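Local atomic coordinates of alpha-1,2-mannosidase (Bacteroides thetaiotaomicron, PDB entry 2WW2), a protein that probably hydrolyses alpha-mannosidic linkages as an inverting, calcium-dependent glycoside hydrolase of family GH92. Residues F342-P347 against V662-P667. Residues are numbered along the deposited sequence; the frame is centred on the assembly and turned at random.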
loop_
_atom_site.group_PDB
_atom_site.type_symbol
_atom_site.label_atom_id
_atom_site.label_comp_id
_atom_site.label_asym_id
_atom_site.label_seq_id
_atom_site.Cartn_x
_atom_site.Cartn_y
_atom_site.Cartn_z
ATOM N N PHE A 342 -3.878 30.819 -22.411
ATOM C CA PHE A 342 -4.521 31.679 -23.404
ATOM C C PHE A 342 -4.213 33.159 -23.137
ATOM O O PHE A 342 -3.876 33.901 -24.058
ATOM C CB PHE A 342 -6.063 31.476 -23.481
ATOM C CG PHE A 342 -6.495 30.062 -23.806
ATOM C CD1 PHE A 342 -5.671 29.199 -24.545
ATOM C CD2 PHE A 342 -7.740 29.594 -23.382
ATOM C CE1 PHE A 342 -6.090 27.884 -24.841
ATOM C CE2 PHE A 342 -8.153 28.284 -23.661
ATOM C CZ PHE A 342 -7.321 27.426 -24.392
ATOM N N THR A 343 -4.312 33.600 -21.888
ATOM C CA THR A 343 -4.097 35.029 -21.621
ATOM C C THR A 343 -2.712 35.461 -22.058
ATOM O O THR A 343 -2.498 36.635 -22.343
ATOM C CB THR A 343 -4.265 35.409 -20.111
ATOM O OG1 THR A 343 -3.264 34.739 -19.341
ATOM C CG2 THR A 343 -5.666 35.026 -19.595
ATOM N N LEU A 344 -1.764 34.522 -22.096
ATOM C CA LEU A 344 -0.378 34.859 -22.423
ATOM C C LEU A 344 -0.120 34.756 -23.927
ATOM O O LEU A 344 0.316 35.715 -24.567
ATOM C CB LEU A 344 0.588 33.920 -21.673
ATOM C CG LEU A 344 2.096 34.119 -21.915
ATOM C CD1 LEU A 344 2.498 35.567 -21.626
ATOM C CD2 LEU A 344 2.927 33.128 -21.070
ATOM N N LEU A 345 -0.387 33.572 -24.476
ATOM C CA LEU A 345 -0.023 33.271 -25.858
ATOM C C LEU A 345 -1.164 33.429 -26.882
ATOM O O LEU A 345 -0.900 33.594 -28.077
ATOM C CB LEU A 345 0.535 31.861 -25.941
ATOM C CG LEU A 345 1.966 31.657 -25.425
ATOM C CD1 LEU A 345 2.252 30.180 -25.392
ATOM C CD2 LEU A 345 2.980 32.344 -26.328
ATOM N N TYR A 346 -2.409 33.370 -26.407
ATOM C CA TYR A 346 -3.589 33.446 -27.270
ATOM C C TYR A 346 -4.636 34.409 -26.699
ATOM O O TYR A 346 -5.804 34.041 -26.533
ATOM C CB TYR A 346 -4.181 32.039 -27.472
ATOM C CG TYR A 346 -3.122 31.007 -27.838
ATOM C CD1 TYR A 346 -2.722 30.841 -29.167
ATOM C CD2 TYR A 346 -2.506 30.231 -26.864
ATOM C CE1 TYR A 346 -1.726 29.918 -29.510
ATOM C CE2 TYR A 346 -1.509 29.301 -27.198
ATOM C CZ TYR A 346 -1.140 29.151 -28.537
ATOM O OH TYR A 346 -0.167 28.238 -28.896
ATOM N N PRO A 347 -4.231 35.659 -26.400
ATOM C CA PRO A 347 -5.138 36.528 -25.643
ATOM C C PRO A 347 -6.366 36.940 -26.464
ATOM O O PRO A 347 -7.364 37.369 -25.888
ATOM C CB PRO A 347 -4.261 37.751 -25.299
ATOM C CG PRO A 347 -3.224 37.782 -26.366
ATOM C CD PRO A 347 -2.937 36.307 -26.650
ATOM N N VAL A 662 13.220 28.208 -25.522
ATOM C CA VAL A 662 11.860 28.391 -26.000
ATOM C C VAL A 662 11.708 29.868 -26.316
ATOM O O VAL A 662 12.254 30.725 -25.614
ATOM C CB VAL A 662 10.748 27.982 -24.979
ATOM C CG1 VAL A 662 10.482 26.490 -25.004
ATOM C CG2 VAL A 662 11.091 28.462 -23.590
ATOM N N THR A 663 10.986 30.156 -27.395
ATOM C CA THR A 663 10.693 31.516 -27.797
ATOM C C THR A 663 9.182 31.676 -27.859
ATOM O O THR A 663 8.494 30.937 -28.567
ATOM C CB THR A 663 11.279 31.817 -29.175
ATOM O OG1 THR A 663 12.699 31.638 -29.134
ATOM C CG2 THR A 663 10.979 33.256 -29.594
ATOM N N LEU A 664 8.668 32.624 -27.086
ATOM C CA LEU A 664 7.255 32.908 -27.078
ATOM C C LEU A 664 6.999 34.108 -27.990
ATOM O O LEU A 664 7.579 35.182 -27.795
ATOM C CB LEU A 664 6.789 33.203 -25.649
ATOM C CG LEU A 664 6.701 32.034 -24.660
ATOM C CD1 LEU A 664 8.097 31.579 -24.174
ATOM C CD2 LEU A 664 5.861 32.459 -23.476
ATOM N N HIS A 665 6.142 33.912 -28.994
ATOM C CA HIS A 665 5.788 34.959 -29.940
ATOM C C HIS A 665 4.516 35.611 -29.472
ATOM O O HIS A 665 3.417 35.062 -29.635
ATOM C CB HIS A 665 5.643 34.377 -31.344
ATOM C CG HIS A 665 6.940 33.875 -31.895
ATOM N ND1 HIS A 665 8.007 34.713 -32.145
ATOM C CD2 HIS A 665 7.362 32.624 -32.195
ATOM C CE1 HIS A 665 9.029 33.999 -32.589
ATOM N NE2 HIS A 665 8.667 32.727 -32.624
ATOM N N LEU A 666 4.687 36.767 -28.843
ATOM C CA LEU A 666 3.600 37.467 -28.184
ATOM C C LEU A 666 3.024 38.576 -29.058
ATOM O O LEU A 666 3.548 38.865 -30.143
ATOM C CB LEU A 666 4.082 37.997 -26.832
ATOM C CG LEU A 666 4.628 36.868 -25.945
ATOM C CD1 LEU A 666 5.377 37.384 -24.732
ATOM C CD2 LEU A 666 3.525 35.911 -25.502
ATOM N N PRO A 667 1.916 39.180 -28.615
ATOM C CA PRO A 667 1.298 40.249 -29.405
ATOM C C PRO A 667 2.244 41.420 -29.702
ATOM O O PRO A 667 3.176 41.683 -28.940
ATOM C CB PRO A 667 0.138 40.714 -28.512
ATOM C CG PRO A 667 -0.272 39.433 -27.770
ATOM C CD PRO A 667 1.075 38.756 -27.475
HETATM O O HOH W 1 0.730 35.662 -28.873
#
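Leu345 and Leu344, at the C-terminal end of helix 338-345, push their methyl groups against Leu664 of strand 661-665 and Leu666, two residues on in sequence. CD2 of Leu666 lies 3.7 Å from CD2 of Leu345 and 4.0 Å from CD1 of Leu344. The same methyl also rests at 3.3 Å on the carbonyl O of Leu344, a close carbon-oxygen approach. The two helix leucines get there by different rotamers. Leu344 has CG anti to its backbone N (chi1 179°), whereas Leu345 has CG anti to its carbonyl carbon (chi1 -76°), and both side chains end nearer the strand than they start. CD2 of Leu345 also packs on CB of Leu664 at 4.0 Å, while Leu344 and Leu664 meet methyl to methyl, CD2 to CD2, the side chains crossing at about a right angle. Beyond Leu344, His703 and Leu706 of helix 703-707 continue the packing. Farther along both segments the two prolines touch through one ring carbon each, CG of Pro347 3.7 Å from CG of Pro667, the rings crossing obliquely. One water joins the backbones, donating to Leu345 O at 2.8 Å and to His665 O at 2.9 Å; Leu345 O also accepts from Arg273. The His665 imidazole is engaged elsewhere, NE2 with Glu275 and ND1 with Asn671. Within the catalytic domain, then, the end of helix 338-345 is held by apolar packing against segment 662-667, which carries a strand of the mixed sheet, and the water, giving both its protons, bridges two carbonyls that cannot hydrogen-bond each other directly.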